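Local coordinates for major pilin backbone protein T-antigen, T13 (PDB 6BBT) that probably forms the polymerised backbone of the pilus on the surface of Streptococcus pyogenes, each domain carrying an internal lysine-asparagine isopeptide bond, at residues L11-S16 and K146-E151; T32-P37 and T60-V65; L159-Q164 and Q219-A224; L182-L187 and V205-E210. One frame throughout, in Å; residues are numbered along the deposited sequence. Where two conformers were deposited one is given.

How the contacts relate
Two beta domains lie end to end in this all-beta chain, and each holds two of the contacts. Contacts 1 and 2 belong to the first domain, with centres 12 Å apart and side chains that touch; along the chain, contact 2 is nested inside the loop that contact 1 closes. Contacts 3 and 4 repeat this nesting in the second domain, with centres 18 Å apart. Contacts 1 and 3, about 41 Å apart between centres, both use strand 148-166, which runs from one domain into the other. Both also include the lysine of an isopeptide bond, Lys15 and Lys163, so each domain has a covalent cross-link along a rod-like subunit, as suits a pilus shaft.

Contact 1 of 4, residues L11-S16 and K146-E151; sequences LPITKS and KPIRFE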
loop_
_atom_site.group_PDB
_atom_site.type_symbol
_atom_site.label_atom_id
_atom_site.label_comp_id
_atom_site.label_asym_id
_atom_site.label_seq_id
_atom_site.Cartn_x
_atom_site.Cartn_y
_atom_site.Cartn_z
ATOM N N LEU A 11 8.335 -23.089 6.837
ATOM C CA LEU A 11 7.063 -22.513 7.198
ATOM C C LEU A 11 6.618 -21.618 6.039
ATOM O O LEU A 11 7.241 -20.605 5.799
ATOM C CB LEU A 11 7.236 -21.691 8.457
ATOM C CG LEU A 11 6.060 -20.843 8.917
ATOM C CD1 LEU A 11 4.888 -21.722 9.318
ATOM C CD2 LEU A 11 6.528 -19.971 10.064
ATOM N N PRO A 12 5.557 -21.997 5.315
ATOM C CA PRO A 12 5.022 -21.071 4.299
ATOM C C PRO A 12 4.331 -19.842 4.901
ATOM O O PRO A 12 3.735 -19.928 5.972
ATOM C CB PRO A 12 4.029 -21.930 3.506
ATOM C CG PRO A 12 3.778 -23.139 4.325
ATOM C CD PRO A 12 4.965 -23.342 5.214
ATOM N N ILE A 13 4.451 -18.710 4.210
ATOM C CA ILE A 13 3.744 -17.475 4.533
ATOM C C ILE A 13 2.979 -17.034 3.276
ATOM O O ILE A 13 3.537 -17.041 2.167
ATOM C CB ILE A 13 4.699 -16.314 4.920
ATOM C CG1 ILE A 13 5.710 -16.716 6.008
ATOM C CG2 ILE A 13 3.898 -15.084 5.349
ATOM C CD1 ILE A 13 5.103 -17.077 7.356
ATOM N N THR A 14 1.714 -16.665 3.445
ATOM C CA THR A 14 0.927 -16.090 2.365
ATOM C C THR A 14 0.617 -14.652 2.717
ATOM O O THR A 14 0.288 -14.338 3.850
ATOM C CB THR A 14 -0.378 -16.873 2.136
ATOM O OG1 THR A 14 -0.054 -18.161 1.621
ATOM C CG2 THR A 14 -1.302 -16.167 1.089
ATOM N N LYS A 15 0.744 -13.779 1.732
ATOM C CA LYS A 15 0.333 -12.403 1.863
ATOM C C LYS A 15 -0.761 -12.168 0.852
ATOM O O LYS A 15 -0.569 -12.454 -0.319
ATOM C CB LYS A 15 1.503 -11.477 1.565
ATOM C CG LYS A 15 1.154 -10.002 1.560
ATOM C CD LYS A 15 0.629 -9.512 2.898
ATOM C CE LYS A 15 0.269 -8.037 2.849
ATOM N NZ LYS A 15 -0.146 -7.478 4.161
ATOM N N SER A 16 -1.885 -11.640 1.304
ATOM C CA SER A 16 -2.956 -11.207 0.412
ATOM C C SER A 16 -3.129 -9.712 0.561
ATOM O O SER A 16 -3.266 -9.207 1.675
ATOM C CB SER A 16 -4.266 -11.912 0.739
ATOM O OG SER A 16 -4.111 -13.309 0.560
ATOM N N LYS A 146 -3.962 -23.468 11.337
ATOM C CA LYS A 146 -4.188 -22.962 9.984
ATOM C C LYS A 146 -2.921 -22.311 9.432
ATOM O O LYS A 146 -2.083 -21.838 10.206
ATOM C CB LYS A 146 -5.370 -21.991 9.940
ATOM C CG LYS A 146 -5.300 -20.879 10.952
ATOM C CD LYS A 146 -6.326 -19.787 10.688
ATOM C CE LYS A 146 -7.650 -20.040 11.376
ATOM N NZ LYS A 146 -8.403 -18.758 11.475
ATOM N N PRO A 147 -2.770 -22.296 8.095
ATOM C CA PRO A 147 -1.591 -21.685 7.505
ATOM C C PRO A 147 -1.539 -20.180 7.776
ATOM O O PRO A 147 -2.572 -19.545 7.978
ATOM C CB PRO A 147 -1.726 -22.008 6.012
ATOM C CG PRO A 147 -3.172 -22.247 5.793
ATOM C CD PRO A 147 -3.693 -22.821 7.072
ATOM N N ILE A 148 -0.333 -19.637 7.847
ATOM C CA ILE A 148 -0.152 -18.213 8.116
ATOM C C ILE A 148 -0.535 -17.409 6.876
ATOM O O ILE A 148 0.031 -17.619 5.827
ATOM C CB ILE A 148 1.297 -17.896 8.523
ATOM C CG1 ILE A 148 1.632 -18.666 9.814
ATOM C CG2 ILE A 148 1.464 -16.392 8.729
ATOM C CD1 ILE A 148 2.930 -18.267 10.479
ATOM N N ARG A 149 -1.495 -16.502 7.017
ATOM C CA ARG A 149 -1.897 -15.606 5.923
ATOM C C ARG A 149 -2.084 -14.215 6.485
ATOM O O ARG A 149 -2.945 -14.010 7.344
ATOM C CB ARG A 149 -3.205 -16.083 5.299
ATOM C CG ARG A 149 -3.853 -15.128 4.305
ATOM C CD ARG A 149 -5.111 -15.773 3.745
ATOM N NE ARG A 149 -5.760 -14.972 2.711
ATOM C CZ ARG A 149 -6.614 -13.968 2.920
ATOM N NH1 ARG A 149 -6.962 -13.585 4.153
ATOM N NH2 ARG A 149 -7.131 -13.331 1.869
ATOM N N PHE A 150 -1.285 -13.266 6.009
ATOM C CA PHE A 150 -1.441 -11.869 6.392
ATOM C C PHE A 150 -2.265 -11.182 5.323
ATOM O O PHE A 150 -2.087 -11.462 4.139
ATOM C CB PHE A 150 -0.083 -11.194 6.511
ATOM C CG PHE A 150 0.730 -11.714 7.645
ATOM C CD1 PHE A 150 0.462 -11.294 8.939
ATOM C CD2 PHE A 150 1.741 -12.638 7.430
ATOM C CE1 PHE A 150 1.188 -11.799 10.015
ATOM C CE2 PHE A 150 2.480 -13.138 8.492
ATOM C CZ PHE A 150 2.205 -12.710 9.788
ATOM N N GLU A 151 -3.168 -10.302 5.731
ATOM C CA GLU A 151 -4.029 -9.597 4.789
ATOM C C GLU A 151 -3.814 -8.105 4.961
ATOM O O GLU A 151 -4.058 -7.582 6.037
ATOM C CB GLU A 151 -5.486 -9.972 5.054
ATOM C CG GLU A 151 -6.477 -9.277 4.155
ATOM C CD GLU A 151 -7.889 -9.808 4.344
ATOM O OE1 GLU A 151 -8.140 -10.960 3.960
ATOM O OE2 GLU A 151 -8.737 -9.072 4.876
HETATM O O HOH W 1 1.850 -21.300 7.340
HETATM O O HOH W 2 0.820 -19.846 4.401
#
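Strand 11-16 runs parallel to the start of strand 148-166, joining an early strand of the N-terminal isopeptide domain to the long strand that leaves it. The backbone ladder is regular from Thr14 onward: Thr14 N donates to Ile148 O, Phe150 N returns a bond to Thr14 O at 2.9 Å, and Ser16 N gives Phe150 O a nearly straight one at 2.8 Å. At the opposite end the ladder opens, and a water bridges the strands, donating to Pro12 O and accepting from Ile148 N.

Lys15 carries the chemistry. Its CB packs on Phe33 and Val65 of the neighbouring sheet. CG stands anti to the backbone N, and the chain bends there (chi2 61°). The bend makes the Lys15 side chain cross that of Phe150 at about a right angle, Lys15 CD lying 4.0 Å from Phe150 CB and 3.6 Å from Phe150 O. The extended outer torsions carry CE and NZ past Glu151 C to Asn152, whose CG is joined to NZ in an isopeptide bond. Glu101 accepts a hydrogen bond from NZ, consistent with the acidic residue that assists this reaction in related pilins. Phe31 lies beside the lysine.

On the same face, Ile13 and Ile148 point the same way side by side, while Ile13 CG2 meets the Phe150 ring at its edge, 3.9 Å from CD2. The other face is polar: Ser16 CB sits over one face of the Arg149 guanidinium, its OG hydrogen-bonded to Asn77 OD1, and Arg149 NH1 makes a salt bridge to Glu151 OE1 at 2.9 Å, meeting that oxygen from above the carboxylate plane.

Contact 2 of 4, residues T32-P37 and T60-V65; sequences TFTIEP and TTKAIV
Ala63 O is gripped twice from strand 32-37: Phe33 N donates a straight hydrogen bond of 2.8 Å (174°), nearly along the C=O axis, and Thr32 CA adds a CA-H...O contact of 3.4 Å. This belongs to an antiparallel pair of strands in the beta sandwich of the first domain, where strand 29-37 is flanked by 62-67 here and by 93-101 on its other side. Phe33 and Ala63 form the hydrogen-bonded pair, the return bond running from Ala63 N to Phe33 O. Two residues on, Ile35 N reaches Thr61 O at 3.0 Å from above the carbonyl plane, where the partner chain is already a loop.

Phe33 and Ala63 look into the core. The ring stands beside the backbone N (chi1 -43°) and swings along its partner strand, so that CD2 passes Ala63 CB and Phe33 CZ lies 4.0 Å from Val65 CG2, a methyl at the ring edge. Phe150 meets the ring with its own plane tilted by only about 15°, tying this pair to the isopeptide-bearing sheet.

The outward face carries Thr32, Thr34, Lys62 and Ile64. Thr32 and Ile64 lie side by side, OG1 against CG2. Lys62, bent at chi2, runs alongside Thr34, with Lys62 NZ 3.6 Å from Thr34 OG1 and Lys62 CD 4.2 Å from Thr32 CG2.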
loop_
_atom_site.group_PDB
_atom_site.type_symbol
_atom_site.label_atom_id
_atom_site.label_comp_id
_atom_site.label_asym_id
_atom_site.label_seq_id
_atom_site.Cartn_x
_atom_site.Cartn_y
_atom_site.Cartn_z
ATOM N N THR A 32 7.326 -7.187 5.156
ATOM C CA THR A 32 8.344 -7.949 5.829
ATOM C C THR A 32 7.715 -8.713 6.982
ATOM O O THR A 32 6.995 -8.145 7.793
ATOM C CB THR A 32 9.450 -7.015 6.331
ATOM O OG1 THR A 32 10.119 -6.470 5.199
ATOM C CG2 THR A 32 10.481 -7.761 7.194
ATOM N N PHE A 33 7.996 -10.008 7.032
ATOM C CA PHE A 33 7.561 -10.847 8.132
ATOM C C PHE A 33 8.786 -11.173 8.988
ATOM O O PHE A 33 9.888 -11.356 8.463
ATOM C CB PHE A 33 6.892 -12.093 7.580
ATOM C CG PHE A 33 5.990 -11.782 6.445
ATOM C CD1 PHE A 33 4.809 -11.115 6.676
ATOM C CD2 PHE A 33 6.395 -12.007 5.139
ATOM C CE1 PHE A 33 3.993 -10.741 5.618
ATOM C CE2 PHE A 33 5.573 -11.658 4.076
ATOM C CZ PHE A 33 4.375 -11.018 4.326
ATOM N N THR A 34 8.575 -11.197 10.296
ATOM C CA THR A 34 9.625 -11.418 11.267
ATOM C C THR A 34 9.268 -12.658 12.055
ATOM O O THR A 34 8.109 -12.869 12.406
ATOM C CB THR A 34 9.730 -10.255 12.262
ATOM O OG1 THR A 34 9.806 -9.026 11.549
ATOM C CG2 THR A 34 10.984 -10.393 13.109
ATOM N N ILE A 35 10.284 -13.450 12.361
ATOM C CA ILE A 35 10.153 -14.574 13.280
ATOM C C ILE A 35 11.116 -14.325 14.435
ATOM O O ILE A 35 12.268 -13.932 14.216
ATOM C CB ILE A 35 10.380 -15.936 12.580
ATOM C CG1 ILE A 35 10.054 -17.079 13.540
ATOM C CG2 ILE A 35 11.788 -16.087 12.033
ATOM C CD1 ILE A 35 9.845 -18.386 12.830
ATOM N N GLU A 36 10.615 -14.488 15.657
ATOM C CA GLU A 36 11.434 -14.387 16.867
ATOM C C GLU A 36 11.079 -15.521 17.836
ATOM O O GLU A 36 9.988 -16.090 17.744
ATOM C CB GLU A 36 11.233 -13.031 17.542
ATOM C CG GLU A 36 9.841 -12.806 18.128
ATOM C CD GLU A 36 9.665 -11.424 18.724
ATOM O OE1 GLU A 36 10.521 -10.546 18.484
ATOM O OE2 GLU A 36 8.662 -11.204 19.438
ATOM N N PRO A 37 11.998 -15.850 18.771
ATOM C CA PRO A 37 11.655 -16.831 19.811
ATOM C C PRO A 37 10.487 -16.392 20.682
ATOM O O PRO A 37 10.377 -15.207 21.028
ATOM C CB PRO A 37 12.933 -16.904 20.670
ATOM C CG PRO A 37 14.037 -16.407 19.801
ATOM C CD PRO A 37 13.417 -15.431 18.837
ATOM N N THR A 60 17.489 -17.393 9.162
ATOM C CA THR A 60 17.153 -16.106 8.566
ATOM C C THR A 60 15.811 -15.691 9.166
ATOM O O THR A 60 14.805 -16.381 8.971
ATOM C CB THR A 60 17.084 -16.223 7.033
ATOM O OG1 THR A 60 18.389 -16.545 6.524
ATOM C CG2 THR A 60 16.587 -14.924 6.398
ATOM N N THR A 61 15.802 -14.589 9.914
ATOM C CA THR A 61 14.647 -14.200 10.720
ATOM C C THR A 61 13.669 -13.228 10.022
ATOM O O THR A 61 12.705 -12.790 10.641
ATOM C CB THR A 61 15.099 -13.599 12.064
ATOM O OG1 THR A 61 15.941 -12.473 11.826
ATOM C CG2 THR A 61 15.856 -14.649 12.896
ATOM N N LYS A 62 13.943 -12.901 8.756
ATOM C CA LYS A 62 13.111 -12.019 7.922
ATOM C C LYS A 62 12.731 -12.749 6.633
ATOM O O LYS A 62 13.569 -13.405 6.011
ATOM C CB LYS A 62 13.860 -10.743 7.536
ATOM C CG LYS A 62 14.494 -9.965 8.676
ATOM C CD LYS A 62 13.467 -9.362 9.607
ATOM C CE LYS A 62 14.123 -8.312 10.491
ATOM N NZ LYS A 62 13.201 -7.731 11.503
ATOM N N ALA A 63 11.454 -12.642 6.253
ATOM C CA ALA A 63 10.971 -13.047 4.942
ATOM C C ALA A 63 10.223 -11.843 4.317
ATOM O O ALA A 63 9.607 -11.043 5.035
ATOM C CB ALA A 63 10.060 -14.244 5.073
ATOM N N ILE A 64 10.316 -11.690 3.001
ATOM C CA ILE A 64 9.740 -10.517 2.341
ATOM C C ILE A 64 8.948 -10.905 1.100
ATOM O O ILE A 64 9.258 -11.899 0.442
ATOM C CB ILE A 64 10.817 -9.461 1.960
ATOM C CG1 ILE A 64 11.736 -9.973 0.845
ATOM C CG2 ILE A 64 11.650 -9.069 3.178
ATOM C CD1 ILE A 64 12.738 -8.933 0.364
ATOM N N VAL A 65 7.910 -10.126 0.798
ATOM C CA VAL A 65 7.215 -10.222 -0.492
ATOM C C VAL A 65 7.174 -8.791 -1.023
ATOM O O VAL A 65 7.210 -7.834 -0.244
ATOM C CB VAL A 65 5.772 -10.808 -0.427
ATOM C CG1 VAL A 65 5.757 -12.268 0.003
ATOM C CG2 VAL A 65 4.859 -9.968 0.452
#

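Contact 3 of 4, residues L159-Q164 and Q219-A224; sequences LKIEKQ and QSIMLA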
loop_
_atom_site.group_PDB
_atom_site.type_symbol
_atom_site.label_atom_id
_atom_site.label_comp_id
_atom_site.label_asym_id
_atom_site.label_seq_id
_atom_site.Cartn_x
_atom_site.Cartn_y
_atom_site.Cartn_z
ATOM N N LEU A 159 -9.180 13.877 -6.468
ATOM C CA LEU A 159 -8.988 15.286 -6.685
ATOM C C LEU A 159 -10.007 15.762 -7.716
ATOM O O LEU A 159 -10.063 15.239 -8.812
ATOM C CB LEU A 159 -7.570 15.560 -7.191
ATOM C CG LEU A 159 -7.251 17.005 -7.603
ATOM C CD1 LEU A 159 -7.426 17.941 -6.426
ATOM C CD2 LEU A 159 -5.843 17.114 -8.155
ATOM N N LYS A 160 -10.813 16.746 -7.347
ATOM C CA LYS A 160 -11.702 17.410 -8.273
ATOM C C LYS A 160 -11.160 18.821 -8.507
ATOM O O LYS A 160 -10.698 19.486 -7.559
ATOM C CB LYS A 160 -13.109 17.445 -7.695
ATOM C CG LYS A 160 -14.116 18.215 -8.536
ATOM C CD LYS A 160 -15.512 18.021 -7.999
ATOM C CE LYS A 160 -16.476 19.018 -8.608
ATOM N NZ LYS A 160 -17.872 18.681 -8.188
ATOM N N ILE A 161 -11.198 19.256 -9.764
ATOM C CA ILE A 161 -10.756 20.575 -10.157
ATOM C C ILE A 161 -11.919 21.227 -10.889
ATOM O O ILE A 161 -12.409 20.689 -11.887
ATOM C CB ILE A 161 -9.506 20.529 -11.056
ATOM C CG1 ILE A 161 -8.335 19.862 -10.321
ATOM C CG2 ILE A 161 -9.086 21.935 -11.497
ATOM C CD1 ILE A 161 -7.155 19.530 -11.207
ATOM N N GLU A 162 -12.359 22.379 -10.387
ATOM C CA GLU A 162 -13.440 23.129 -11.010
ATOM C C GLU A 162 -13.026 24.548 -11.344
ATOM O O GLU A 162 -12.249 25.161 -10.610
ATOM C CB GLU A 162 -14.633 23.174 -10.081
ATOM C CG GLU A 162 -15.902 23.603 -10.789
ATOM C CD GLU A 162 -17.030 23.880 -9.841
ATOM O OE1 GLU A 162 -17.147 23.137 -8.841
ATOM O OE2 GLU A 162 -17.789 24.837 -10.114
ATOM N N LYS A 163 -13.590 25.071 -12.435
ATOM C CA LYS A 163 -13.380 26.451 -12.858
ATOM C C LYS A 163 -14.606 27.301 -12.506
ATOM O O LYS A 163 -15.742 26.910 -12.787
ATOM C CB LYS A 163 -13.120 26.500 -14.365
ATOM C CG LYS A 163 -12.879 27.891 -14.952
ATOM C CD LYS A 163 -11.538 28.492 -14.547
ATOM C CE LYS A 163 -11.542 29.997 -14.741
ATOM N NZ LYS A 163 -10.254 30.665 -14.429
ATOM N N GLN A 164 -14.360 28.458 -11.891
ATOM C CA GLN A 164 -15.388 29.484 -11.731
ATOM C C GLN A 164 -14.924 30.815 -12.291
ATOM O O GLN A 164 -13.744 31.174 -12.180
ATOM C CB GLN A 164 -15.831 29.603 -10.274
ATOM C CG GLN A 164 -17.156 28.895 -10.043
ATOM C CD GLN A 164 -17.366 28.475 -8.613
ATOM O OE1 GLN A 164 -16.856 29.101 -7.683
ATOM N NE2 GLN A 164 -18.129 27.401 -8.424
ATOM N N GLN A 219 -17.395 24.063 -15.133
ATOM C CA GLN A 219 -16.999 22.736 -15.584
ATOM C C GLN A 219 -15.952 22.199 -14.610
ATOM O O GLN A 219 -15.145 22.962 -14.081
ATOM C CB GLN A 219 -16.433 22.808 -17.002
ATOM C CG GLN A 219 -16.354 21.472 -17.724
ATOM C CD GLN A 219 -15.795 21.605 -19.130
ATOM O OE1 GLN A 219 -15.276 22.650 -19.504
ATOM N NE2 GLN A 219 -15.884 20.535 -19.909
ATOM N N SER A 220 -15.976 20.892 -14.380
ATOM C CA SER A 220 -15.008 20.227 -13.508
ATOM C C SER A 220 -14.414 18.982 -14.160
ATOM O O SER A 220 -14.941 18.446 -15.129
ATOM C CB SER A 220 -15.658 19.830 -12.184
ATOM O OG SER A 220 -16.739 18.948 -12.396
ATOM N N ILE A 221 -13.299 18.543 -13.607
ATOM C CA ILE A 221 -12.666 17.281 -13.961
ATOM C C ILE A 221 -12.430 16.565 -12.617
ATOM O O ILE A 221 -12.341 17.228 -11.578
ATOM C CB ILE A 221 -11.403 17.608 -14.794
ATOM C CG1 ILE A 221 -11.045 16.488 -15.734
ATOM C CG2 ILE A 221 -10.219 18.035 -13.922
ATOM C CD1 ILE A 221 -10.002 16.914 -16.750
ATOM N N MET A 222 -12.417 15.231 -12.601
ATOM C CA MET A 222 -12.147 14.501 -11.349
ATOM C C MET A 222 -11.286 13.272 -11.576
ATOM O O MET A 222 -11.494 12.516 -12.523
ATOM C CB MET A 222 -13.427 14.076 -10.622
ATOM C CG MET A 222 -13.142 13.493 -9.224
ATOM S SD MET A 222 -14.520 12.672 -8.396
ATOM C CE MET A 222 -15.454 12.132 -9.811
ATOM N N LEU A 223 -10.314 13.090 -10.687
ATOM C CA LEU A 223 -9.514 11.885 -10.631
ATOM C C LEU A 223 -10.037 11.200 -9.393
ATOM O O LEU A 223 -9.776 11.671 -8.286
ATOM C CB LEU A 223 -8.017 12.210 -10.522
ATOM C CG LEU A 223 -7.458 13.037 -11.687
ATOM C CD1 LEU A 223 -7.410 14.510 -11.307
ATOM C CD2 LEU A 223 -6.071 12.585 -12.133
ATOM N N ALA A 224 -10.774 10.105 -9.558
ATOM C CA ALA A 224 -11.547 9.517 -8.439
ATOM C C ALA A 224 -10.822 8.415 -7.660
ATOM O O ALA A 224 -11.274 8.043 -6.570
ATOM C CB ALA A 224 -12.877 8.979 -8.948
#
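Five backbone hydrogen bonds close this antiparallel pair in the second domain, between the long strand 148-166 and strand 220-227. Leu159 and Leu223 exchange two bonds, Ile161 and Ile221 another two, and Lys163 N ends the ladder at Gln219 O (3.1 Å), nearly along the C=O axis. The non-hydrogen-bonded pairs draw close, Glu162 CA standing 4.1 Å from Ser220 CA, and Ser220 CA makes a bent CA-H...O contact with Ile161 O at 3.1 Å.

The packed side is the leucine and isoleucine face. Ile221 turns CG2 into the crowded position between backbone N and carbonyl carbon, which sets that methyl against Ile161 CB at 3.9 Å. Leu223 brings CD1 to 3.7 Å from Leu159 O. Ile196 of strand 193-198 lies against Ile221 and Leu223, while Tyr232 and Leu234 lie against Leu159 and Ile161 from the facing sheet.

The other face is looser and partly exposed. Lys160 is stretched out, all torsions near 180°, so its CG passes Ile221 O and its CE lies 3.8 Å from Ser220 CB. Met222 leads its sulfur away from the strand pair, while its CG rests near Leu159 O. Glu162 lays CG against Gln219 O, and its OE2 takes a weak hydrogen bond from Gln164 NE2.

Glu162 OE1 also lies close to Glu272 OE2, a pairing of like charges that may raise the affinity of one carboxylate for a proton. The buried Lys163 bends at chi2 away from strand 220-227, and its NZ is joined covalently to Asn277 CG, with Glu236 a weak partner; the ladder thus holds the backbone of a cross-linked lysine.

Contact 4 of 4, residues L182-L187 and V205-E210; sequences LEASAL and VVIGQE
Peptide groups are the flat elements here, no ring being involved. Over one face of the Glu183-Ala184 peptide lies the Ile207 CG2 methyl, 4.0 Å from Glu183 C and 3.6 Å from Ala184 CA. The preceding peptide offers its oxygen instead: Gly208 N approaches Leu182 O almost along the C=O axis (174°) at 2.7 Å. The bond bends more at the hydrogen (141°), and it is the one direct hydrogen bond between the two segments. Ile207 CG2 also flanks Leu182 O at 3.6 Å, so polar and apolar contacts share that carbonyl.

CG2 reaches this place because it stands anti to the backbone N of Ile207; from there it also touches Ala184 CB. Ile207 CG1, beside the backbone N, passes Leu182 CB. Ile207 and Gly208 are the two central residues of a type II beta turn from Val206 to Gln209, which carries the chain out of strand 201-206 toward strand 211-215. Gly208 takes the positive phi (91°) of the third turn position. The turn leans on the end of strand 176-183, so the contact joins the two sheets of the second domain's sandwich.

Between them, Leu182 sends its side chain inward from beside its backbone N and crosses Val205 at about a right angle, Leu182 CD1 against Val205 CG1 at 4.0 Å; Val194 and Tyr232 border the leucine. On the polar side one water is held three ways: it accepts from Leu182 N and donates to Val206 O and to Gln209 O, the last at 2.6 Å.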
loop_
_atom_site.group_PDB
_atom_site.type_symbol
_atom_site.label_atom_id
_atom_site.label_comp_id
_atom_site.label_asym_id
_atom_site.label_seq_id
_atom_site.Cartn_x
_atom_site.Cartn_y
_atom_site.Cartn_z
ATOM N N LEU A 182 1.207 14.694 -12.379
ATOM C CA LEU A 182 1.308 13.862 -11.200
ATOM C C LEU A 182 2.764 13.427 -11.162
ATOM O O LEU A 182 3.235 12.796 -12.105
ATOM C CB LEU A 182 0.386 12.661 -11.328
ATOM C CG LEU A 182 -1.087 12.906 -11.627
ATOM C CD1 LEU A 182 -1.794 11.575 -11.623
ATOM C CD2 LEU A 182 -1.736 13.839 -10.624
ATOM N N GLU A 183 3.498 13.792 -10.118
ATOM C CA GLU A 183 4.927 13.460 -10.069
ATOM C C GLU A 183 5.059 12.040 -9.581
ATOM O O GLU A 183 4.321 11.627 -8.693
ATOM C CB GLU A 183 5.712 14.364 -9.113
ATOM C CG GLU A 183 5.552 15.848 -9.325
ATOM C CD GLU A 183 6.258 16.382 -10.546
ATOM O OE1 GLU A 183 6.127 17.599 -10.770
ATOM O OE2 GLU A 183 6.946 15.615 -11.265
ATOM N N ALA A 184 5.998 11.302 -10.149
ATOM C CA ALA A 184 6.311 9.970 -9.658
ATOM C C ALA A 184 6.834 10.011 -8.200
ATOM O O ALA A 184 7.444 10.997 -7.759
ATOM C CB ALA A 184 7.320 9.297 -10.591
ATOM N N SER A 185 6.510 8.963 -7.443
ATOM C CA SER A 185 7.066 8.720 -6.110
ATOM C C SER A 185 7.715 7.356 -6.138
ATOM O O SER A 185 7.634 6.647 -7.145
ATOM C CB SER A 185 5.961 8.759 -5.046
ATOM O OG SER A 185 5.065 7.646 -5.153
ATOM N N ALA A 186 8.318 6.952 -5.028
ATOM C CA ALA A 186 8.850 5.587 -4.914
ATOM C C ALA A 186 7.758 4.503 -5.026
ATOM O O ALA A 186 8.009 3.403 -5.522
ATOM C CB ALA A 186 9.596 5.419 -3.594
ATOM N N LEU A 187 6.550 4.827 -4.578
ATOM C CA LEU A 187 5.425 3.892 -4.610
ATOM C C LEU A 187 4.683 3.839 -5.937
ATOM O O LEU A 187 4.117 2.802 -6.255
ATOM C CB LEU A 187 4.387 4.249 -3.561
ATOM C CG LEU A 187 4.649 4.156 -2.039
ATOM C CD1 LEU A 187 3.375 3.668 -1.338
ATOM C CD2 LEU A 187 5.776 3.236 -1.660
ATOM N N VAL A 205 -4.412 9.539 -17.290
ATOM C CA VAL A 205 -3.326 10.457 -17.036
ATOM C C VAL A 205 -2.091 9.599 -16.757
ATOM O O VAL A 205 -2.132 8.723 -15.910
ATOM C CB VAL A 205 -3.629 11.352 -15.831
ATOM C CG1 VAL A 205 -2.454 12.288 -15.540
ATOM C CG2 VAL A 205 -4.898 12.144 -16.090
ATOM N N VAL A 206 -1.005 9.838 -17.477
ATOM C CA VAL A 206 0.228 9.106 -17.244
ATOM C C VAL A 206 1.055 9.878 -16.210
ATOM O O VAL A 206 1.315 11.082 -16.374
ATOM C CB VAL A 206 1.047 8.921 -18.541
ATOM C CG1 VAL A 206 2.327 8.131 -18.259
ATOM C CG2 VAL A 206 0.208 8.229 -19.604
ATOM N N ILE A 207 1.467 9.183 -15.155
ATOM C CA ILE A 207 2.311 9.767 -14.104
ATOM C C ILE A 207 3.643 10.223 -14.692
ATOM O O ILE A 207 4.252 9.515 -15.463
ATOM C CB ILE A 207 2.571 8.767 -12.967
ATOM C CG1 ILE A 207 1.275 8.554 -12.181
ATOM C CG2 ILE A 207 3.672 9.266 -12.032
ATOM C CD1 ILE A 207 1.331 7.432 -11.175
ATOM N N GLY A 208 4.040 11.432 -14.329
ATOM C CA GLY A 208 5.355 11.999 -14.667
ATOM C C GLY A 208 5.432 12.782 -15.943
ATOM O O GLY A 208 6.533 12.976 -16.467
ATOM N N GLN A 209 4.282 13.196 -16.480
ATOM C CA GLN A 209 4.249 14.063 -17.666
ATOM C C GLN A 209 3.046 14.976 -17.619
ATOM O O GLN A 209 2.043 14.656 -17.004
ATOM C CB GLN A 209 4.240 13.238 -18.981
ATOM C CG GLN A 209 2.957 12.444 -19.197
ATOM C CD GLN A 209 3.044 11.399 -20.303
ATOM O OE1 GLN A 209 3.898 10.516 -20.286
ATOM N NE2 GLN A 209 2.146 11.499 -21.273
ATOM N N GLU A 210 3.153 16.102 -18.300
ATOM C CA GLU A 210 2.105 17.090 -18.346
ATOM C C GLU A 210 0.855 16.534 -19.011
ATOM O O GLU A 210 0.948 15.870 -20.046
ATOM C CB GLU A 210 2.588 18.323 -19.103
ATOM C CG GLU A 210 3.657 19.082 -18.344
ATOM C CD GLU A 210 3.950 20.453 -18.925
ATOM O OE1 GLU A 210 3.464 20.791 -20.032
ATOM O OE2 GLU A 210 4.673 21.205 -18.251
HETATM O O HOH W 3 1.072 13.439 -14.968
#